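PDB 4O6R: aldehyde Dehydrogenase from Burkholderia cenocepacia, which probably oxidises aldehydes to carboxylic acids with NAD(P)+ as electron acceptor. Local coordinates for residues I102-S105 and R106-V110; G217-L220 and A221-G225; D404-A407 and L408-N412. One frame throughout, in Å; residues are numbered along the deposited sequence.

Interaction 1. Residues I102-S105 and R106-V110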
loop_
_atom_site.group_PDB
_atom_site.type_symbol
_atom_site.label_atom_id
_atom_site.label_comp_id
_atom_site.label_asym_id
_atom_site.label_seq_id
_atom_site.Cartn_x
_atom_site.Cartn_y
_atom_site.Cartn_z
ATOM N N ILE A 102 -33.342 20.393 12.989
ATOM C CA ILE A 102 -33.753 19.616 11.816
ATOM C C ILE A 102 -32.942 19.984 10.581
ATOM O O ILE A 102 -32.639 19.143 9.761
ATOM C CB ILE A 102 -35.286 19.751 11.584
ATOM C CG1 ILE A 102 -35.795 18.828 10.462
ATOM C CG2 ILE A 102 -35.667 21.193 11.307
ATOM C CD1 ILE A 102 -35.632 17.331 10.701
ATOM N N ARG A 103 -32.539 21.240 10.456
ATOM C CA ARG A 103 -31.718 21.581 9.319
ATOM C C ARG A 103 -30.359 20.827 9.326
ATOM O O ARG A 103 -29.858 20.483 8.258
ATOM C CB ARG A 103 -31.556 23.096 9.204
ATOM C CG ARG A 103 -30.612 23.711 10.210
ATOM C CD ARG A 103 -30.505 25.195 9.962
ATOM N NE ARG A 103 -29.213 25.674 10.401
ATOM C CZ ARG A 103 -28.635 26.801 10.002
ATOM N NH1 ARG A 103 -29.275 27.653 9.194
ATOM N NH2 ARG A 103 -27.421 27.107 10.473
ATOM N N ASP A 104 -29.816 20.558 10.517
ATOM C CA ASP A 104 -28.530 19.856 10.682
ATOM C C ASP A 104 -28.704 18.339 10.506
ATOM O O ASP A 104 -27.847 17.659 9.908
ATOM C CB ASP A 104 -27.925 20.049 12.088
ATOM C CG ASP A 104 -27.379 21.446 12.346
ATOM O OD1 ASP A 104 -27.129 22.225 11.408
ATOM O OD2 ASP A 104 -27.173 21.747 13.564
ATOM N N SER A 105 -29.791 17.784 11.029
ATOM C CA SER A 105 -30.002 16.361 10.839
ATOM C C SER A 105 -30.272 16.067 9.362
ATOM O O SER A 105 -29.834 15.056 8.873
ATOM C CB SER A 105 -31.071 15.788 11.757
ATOM O OG SER A 105 -32.277 16.459 11.580
ATOM N N ARG A 106 -30.947 16.967 8.652
ATOM C CA ARG A 106 -31.135 16.820 7.208
ATOM C C ARG A 106 -29.834 17.004 6.398
ATOM O O ARG A 106 -29.565 16.213 5.499
ATOM C CB ARG A 106 -32.177 17.815 6.679
ATOM C CG ARG A 106 -33.613 17.547 7.060
ATOM C CD ARG A 106 -34.430 18.806 6.815
ATOM N NE ARG A 106 -35.848 18.580 6.986
ATOM C CZ ARG A 106 -36.760 19.539 7.042
ATOM N NH1 ARG A 106 -36.398 20.813 6.997
ATOM N NH2 ARG A 106 -38.042 19.229 7.180
ATOM N N ALA A 107 -29.049 18.044 6.689
ATOM C CA ALA A 107 -27.917 18.421 5.839
ATOM C C ALA A 107 -26.626 17.719 6.232
ATOM O O ALA A 107 -25.727 17.582 5.409
ATOM C CB ALA A 107 -27.693 19.931 5.860
ATOM N N LEU A 108 -26.550 17.266 7.474
ATOM C CA LEU A 108 -25.324 16.745 8.007
ATOM C C LEU A 108 -25.471 15.330 8.569
ATOM O O LEU A 108 -24.806 14.420 8.056
ATOM C CB LEU A 108 -24.730 17.714 9.049
ATOM C CG LEU A 108 -24.258 19.080 8.510
ATOM C CD1 LEU A 108 -24.062 20.091 9.626
ATOM C CD2 LEU A 108 -22.980 18.942 7.686
ATOM N N ASP A 109 -26.304 15.122 9.597
ATOM C CA ASP A 109 -26.397 13.813 10.251
ATOM C C ASP A 109 -26.734 12.678 9.248
ATOM O O ASP A 109 -26.017 11.652 9.169
ATOM C CB ASP A 109 -27.410 13.781 11.405
ATOM C CG ASP A 109 -27.036 14.683 12.605
ATOM O OD1 ASP A 109 -25.830 14.845 12.931
ATOM O OD2 ASP A 109 -27.981 15.212 13.250
ATOM N N VAL A 110 -27.821 12.821 8.502
ATOM C CA VAL A 110 -28.203 11.747 7.604
ATOM C C VAL A 110 -27.190 11.550 6.430
ATOM O O VAL A 110 -26.703 10.453 6.246
ATOM C CB VAL A 110 -29.660 11.905 7.094
ATOM C CG1 VAL A 110 -29.976 10.866 6.046
ATOM C CG2 VAL A 110 -30.642 11.799 8.249
#
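Ile-102 and Arg-106 meet one turn apart in a local contact within the first turns of helix 102-123, where the backbone passes through a wider pi-type turn. Ile-102 O takes the N-H of Arg-106, and Arg-103 O takes that of Ala-107, both in ordinary helical spacing. The pattern then changes at Asp-104. Its carbonyl O accepts twice, from Leu-108 N at 2.8 Å and from Asp-109 N at 3.0 Å. The second bond spans five residues. Ser-105 O continues the wide spacing and is bonded by Val-110 N at 3.0 Å. These two i to i+5 bonds are the mark of a pi-type turn within an alpha-helix.

Among side chains, the Arg-106 chain runs extended from CG to NE across Ile-102. Ile-102 CG1 lies over one face of the guanidinium, 3.5 Å from Arg-106 NE. Ile-102 CG1 stands anti to the backbone N (chi1 -173°), which carries this branch to the arginine. The same NE forms a salt bridge with Glu-88. Asp-109 OD2 packs against Ser-105 CA at 3.3 Å and is hydrogen-bonded to His-100 ND1. Ser-105 OG bonds to Ser-95 OG and Ala-91 O.

Helix 87-98 thus packs along this face, touching Ile-102, Asp-109 and Val-110. On another side Asp-104 and Leu-108 touch His-283, and Arg-103 NH2 bonds His-493 O of the second subunit.

Interaction 2. Residues G217-L220 and A221-G225. With AMP (adenosine monophosphate), chain E.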
loop_
_atom_site.group_PDB
_atom_site.type_symbol
_atom_site.label_atom_id
_atom_site.label_comp_id
_atom_site.label_asym_id
_atom_site.label_seq_id
_atom_site.Cartn_x
_atom_site.Cartn_y
_atom_site.Cartn_z
ATOM N N GLY A 217 -22.900 -1.854 29.159
ATOM C CA GLY A 217 -21.586 -1.414 28.675
ATOM C C GLY A 217 -20.457 -2.168 29.348
ATOM O O GLY A 217 -19.532 -2.627 28.688
ATOM N N GLN A 218 -20.533 -2.301 30.662
ATOM C CA GLN A 218 -19.484 -2.981 31.437
ATOM C C GLN A 218 -19.409 -4.464 31.031
ATOM O O GLN A 218 -18.325 -5.017 30.880
ATOM C CB GLN A 218 -19.760 -2.851 32.935
ATOM C CG GLN A 218 -18.671 -3.355 33.842
ATOM C CD GLN A 218 -17.439 -2.475 33.821
ATOM O OE1 GLN A 218 -17.529 -1.246 33.662
ATOM N NE2 GLN A 218 -16.267 -3.099 33.979
ATOM N N ARG A 219 -20.553 -5.101 30.827
ATOM C CA ARG A 219 -20.529 -6.503 30.446
ATOM C C ARG A 219 -19.908 -6.669 29.051
ATOM O O ARG A 219 -19.103 -7.577 28.828
ATOM C CB ARG A 219 -21.928 -7.129 30.488
ATOM C CG ARG A 219 -21.977 -8.592 30.076
ATOM C CD ARG A 219 -20.988 -9.472 30.837
ATOM N NE ARG A 219 -21.095 -10.858 30.406
ATOM C CZ ARG A 219 -20.191 -11.799 30.629
ATOM N NH1 ARG A 219 -19.084 -11.538 31.306
ATOM N NH2 ARG A 219 -20.393 -13.022 30.157
ATOM N N LEU A 220 -20.312 -5.807 28.116
ATOM C CA LEU A 220 -19.758 -5.837 26.751
ATOM C C LEU A 220 -18.209 -5.733 26.775
ATOM O O LEU A 220 -17.514 -6.518 26.129
ATOM C CB LEU A 220 -20.364 -4.700 25.901
ATOM C CG LEU A 220 -20.050 -4.725 24.396
ATOM C CD1 LEU A 220 -20.330 -6.095 23.765
ATOM C CD2 LEU A 220 -20.881 -3.659 23.682
ATOM N N ALA A 221 -17.683 -4.770 27.525
ATOM C CA ALA A 221 -16.226 -4.576 27.639
ATOM C C ALA A 221 -15.531 -5.773 28.283
ATOM O O ALA A 221 -14.400 -6.083 27.917
ATOM C CB ALA A 221 -15.914 -3.299 28.404
ATOM N N GLU A 222 -16.191 -6.431 29.249
ATOM C CA GLU A 222 -15.614 -7.597 29.942
ATOM C C GLU A 222 -15.816 -8.913 29.227
ATOM O O GLU A 222 -15.214 -9.898 29.594
ATOM C CB GLU A 222 -16.219 -7.758 31.333
ATOM C CG GLU A 222 -15.832 -6.651 32.277
ATOM C CD GLU A 222 -16.589 -6.653 33.600
ATOM O OE1 GLU A 222 -17.514 -7.475 33.798
ATOM O OE2 GLU A 222 -16.279 -5.765 34.419
ATOM N N HIS A 223 -16.693 -8.966 28.231
ATOM C CA HIS A 223 -17.159 -10.257 27.720
ATOM C C HIS A 223 -16.011 -11.080 27.107
ATOM O O HIS A 223 -15.265 -10.567 26.270
ATOM C CB HIS A 223 -18.271 -10.061 26.690
ATOM C CG HIS A 223 -19.139 -11.271 26.519
ATOM N ND1 HIS A 223 -18.669 -12.450 25.989
ATOM C CD2 HIS A 223 -20.437 -11.498 26.848
ATOM C CE1 HIS A 223 -19.642 -13.348 25.974
ATOM N NE2 HIS A 223 -20.724 -12.794 26.494
ATOM N N PRO A 224 -15.856 -12.356 27.530
ATOM C CA PRO A 224 -14.756 -13.190 27.019
ATOM C C PRO A 224 -14.882 -13.620 25.567
ATOM O O PRO A 224 -13.902 -14.044 24.983
ATOM C CB PRO A 224 -14.805 -14.425 27.943
ATOM C CG PRO A 224 -16.212 -14.486 28.402
ATOM C CD PRO A 224 -16.594 -13.040 28.603
ATOM N N GLY A 225 -16.097 -13.577 25.006
ATOM C CA GLY A 225 -16.380 -13.832 23.596
ATOM C C GLY A 225 -16.200 -12.683 22.597
ATOM O O GLY A 225 -16.382 -12.859 21.389
HETATM P P AMP E . -19.262 8.363 29.080
HETATM O O1P AMP E . -17.920 8.619 28.485
HETATM O O2P AMP E . -19.169 7.600 30.419
HETATM O O3P AMP E . -20.169 9.606 29.059
HETATM O "O5'" AMP E . -20.093 7.325 28.101
HETATM C "C5'" AMP E . -20.118 7.185 26.654
HETATM C "C4'" AMP E . -20.774 5.806 26.343
HETATM O "O4'" AMP E . -20.189 4.817 27.213
HETATM C "C3'" AMP E . -22.286 5.669 26.573
HETATM O "O3'" AMP E . -22.984 4.842 25.587
HETATM C "C2'" AMP E . -22.351 5.086 27.995
HETATM O "O2'" AMP E . -23.581 4.427 28.372
HETATM C "C1'" AMP E . -21.142 4.155 28.044
HETATM N N9 AMP E . -20.596 3.856 29.413
HETATM C C8 AMP E . -20.744 4.584 30.561
HETATM N N7 AMP E . -20.125 3.962 31.617
HETATM C C5 AMP E . -19.549 2.815 31.163
HETATM C C6 AMP E . -18.730 1.692 31.711
HETATM N N6 AMP E . -18.379 1.635 33.002
HETATM N N1 AMP E . -18.321 0.696 30.903
HETATM C C2 AMP E . -18.658 0.714 29.605
HETATM N N3 AMP E . -19.406 1.686 29.037
HETATM C C4 AMP E . -19.875 2.750 29.722
#
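Gln-218 and Glu-222, one turn apart near the end of helix 213-222, are joined by a side-chain hydrogen bond. Gln-218 NE2 donates to Glu-222 OE2 at 2.7 Å, and the N-H points almost straight at the oxygen (176°). The acceptor lies in the amide plane of Gln-218, but the donor stands above the carboxylate plane. The two planes are 74° apart. Gln-218 CG lies opposite the backbone N, and the chain bends at its second torsion, turning the amide across the glutamate.

The other end of this amide meets the ligand. Gln-218 OE1 accepts from N6 of AMP at 3.1 Å. Beside it, Gly-217 C lies 3.4 Å from C2 of the adenine. This places the turn in the nucleotide-binding region, consistent with the Rossmann-type cofactor domain of aldehyde dehydrogenases.

Arg-219 and His-223 make a looser contact between flat groups. Arg-219 NH2 sits over one face of the imidazole, toward its rim, 3.6 Å from His-223 CD2. The planes are inclined by 44°. Arg-219 NE is held by a salt bridge to Asp-51 on helix 47-66.

Backbone bonds complete the turn. Ala-221 N and Glu-222 N bond to Gly-217 O and Gln-218 O, while His-223 N reaches Leu-220 O weakly at 3.3 Å as the helix ends. His-223 ND1 accepts from Gly-225 N in the ring plane.

Gln-218 therefore uses both ends of its amide. The two bonds together probably fix the amide's rotation, consistent with Glu-222 acting as a second-shell residue of the AMP pocket.

Interaction 3. Residues D404-A407 and L408-N412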
loop_
_atom_site.group_PDB
_atom_site.type_symbol
_atom_site.label_atom_id
_atom_site.label_comp_id
_atom_site.label_asym_id
_atom_site.label_seq_id
_atom_site.Cartn_x
_atom_site.Cartn_y
_atom_site.Cartn_z
ATOM N N ASP A 404 4.419 32.865 16.874
ATOM C CA ASP A 404 4.006 31.508 16.468
ATOM C C ASP A 404 4.324 30.512 17.581
ATOM O O ASP A 404 3.538 29.609 17.851
ATOM C CB ASP A 404 4.714 31.049 15.195
ATOM C CG ASP A 404 4.295 31.821 13.956
ATOM O OD1 ASP A 404 3.776 32.952 14.038
ATOM O OD2 ASP A 404 4.513 31.284 12.857
ATOM N N ASP A 405 5.480 30.678 18.221
ATOM C CA ASP A 405 5.870 29.774 19.313
ATOM C C ASP A 405 4.886 29.841 20.489
ATOM O O ASP A 405 4.574 28.816 21.062
ATOM C CB ASP A 405 7.266 30.068 19.845
ATOM C CG ASP A 405 8.354 29.767 18.853
ATOM O OD1 ASP A 405 8.212 28.906 17.972
ATOM O OD2 ASP A 405 9.387 30.417 18.984
ATOM N N GLU A 406 4.403 31.034 20.842
ATOM C CA GLU A 406 3.381 31.145 21.883
ATOM C C GLU A 406 2.081 30.453 21.471
ATOM O O GLU A 406 1.435 29.817 22.300
ATOM C CB GLU A 406 3.077 32.609 22.297
ATOM C CG GLU A 406 2.194 32.670 23.551
ATOM C CD GLU A 406 1.793 34.070 24.012
ATOM O OE1 GLU A 406 1.933 35.028 23.260
ATOM O OE2 GLU A 406 1.308 34.218 25.139
ATOM N N ALA A 407 1.687 30.589 20.208
ATOM C CA ALA A 407 0.472 29.922 19.734
ATOM C C ALA A 407 0.583 28.415 19.846
ATOM O O ALA A 407 -0.384 27.753 20.232
ATOM C CB ALA A 407 0.149 30.315 18.311
ATOM N N LEU A 408 1.776 27.903 19.538
ATOM C CA LEU A 408 2.061 26.480 19.616
ATOM C C LEU A 408 2.052 26.018 21.052
ATOM O O LEU A 408 1.479 24.980 21.368
ATOM C CB LEU A 408 3.438 26.166 19.030
ATOM C CG LEU A 408 3.847 24.699 19.060
ATOM C CD1 LEU A 408 2.818 23.906 18.241
ATOM C CD2 LEU A 408 5.255 24.602 18.497
ATOM N N ALA A 409 2.704 26.790 21.918
ATOM C CA ALA A 409 2.749 26.450 23.334
ATOM C C ALA A 409 1.322 26.381 23.891
ATOM O O ALA A 409 0.967 25.421 24.581
ATOM C CB ALA A 409 3.627 27.431 24.121
ATOM N N ILE A 410 0.494 27.361 23.575
ATOM C CA ILE A 410 -0.903 27.335 24.011
ATOM C C ILE A 410 -1.621 26.096 23.450
ATOM O O ILE A 410 -2.271 25.367 24.197
ATOM C CB ILE A 410 -1.648 28.628 23.622
ATOM C CG1 ILE A 410 -1.095 29.804 24.412
ATOM C CG2 ILE A 410 -3.143 28.521 23.853
ATOM C CD1 ILE A 410 -1.493 31.170 23.864
ATOM N N ALA A 411 -1.487 25.864 22.150
ATOM C CA ALA A 411 -2.157 24.764 21.501
ATOM C C ALA A 411 -1.893 23.465 22.231
ATOM O O ALA A 411 -2.800 22.664 22.405
ATOM C CB ALA A 411 -1.746 24.632 20.030
ATOM N N ASN A 412 -0.631 23.264 22.613
ATOM C CA ASN A 412 -0.190 22.013 23.201
ATOM C C ASN A 412 -0.261 21.984 24.728
ATOM O O ASN A 412 0.197 21.006 25.316
ATOM C CB ASN A 412 1.238 21.684 22.731
ATOM C CG ASN A 412 1.284 21.232 21.268
ATOM O OD1 ASN A 412 0.253 20.912 20.648
ATOM N ND2 ASN A 412 2.467 21.202 20.718
#
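Asp-404 O accepts from Leu-408 N at 3.0 Å, the first of four regular i to i+4 bonds in the short helix 404-411. Ala-409 N bonds to Asp-405 O, Ile-410 N to Glu-406 O and Ala-411 N to Ala-407 O, each at 2.9 Å. Asn-412 N bonds to Leu-408 O at 3.0 Å.

Side chains meet little across this turn. Ile-410 rests mainly on the main chain of the turn before it. Ile-410 CG1 lies 3.3 Å from Glu-406 O, and Ile-410 CD1 lies 3.6 Å from the same Glu-406 O. Ile-410 CG1 stands beside its own backbone N (chi1 -68°), which brings it to that carbonyl. The Glu-406 side chain is modelled in two conformations; in one of them Glu-406 CG lies 4.0 Å from Ile-410 CD1. Ala-407 and Ala-411 are small and buried, and pack on Ile-263 of strand 261-264. Ile-410 packs on Leu-399 and Phe-401 of strand 395-401. At the two ends, Asp-404 OD2 forms a salt bridge with Arg-429, and Asn-412 ND2 bonds to Arg-436 O.

The chemistry is that of an amphipathic helix laid on a sheet. Its apolar face holds alanines and an isoleucine against the strands, while Asp-405 and Ala-409 lie exposed. The carbonyls of Ile-410 and Ala-411 at its C-terminal end bond to Arg-294, whose positive charge probably suits the helix dipole.

The three contacts are separate helical turns that do not touch one another. Interaction 2 belongs to the AMP pocket, with Gly-217 and Gln-218 lining it. AMP is also hydrogen-bonded to Ser-234, Val-154, Thr-237 and Lys-180. Interaction 1 is more distant: the side chain of Asp-109 is about 12 Å from that of Val-154. Interactions 1 and 2 lie on opposite sides of the chain's centre, with centres about 33 Å apart and nearest atoms about 22 Å apart. Interaction 3 packs on the other large sheet, away from the AMP pocket. Its centre is about 35 Å from that of interaction 1 and about 41 Å from that of interaction 2.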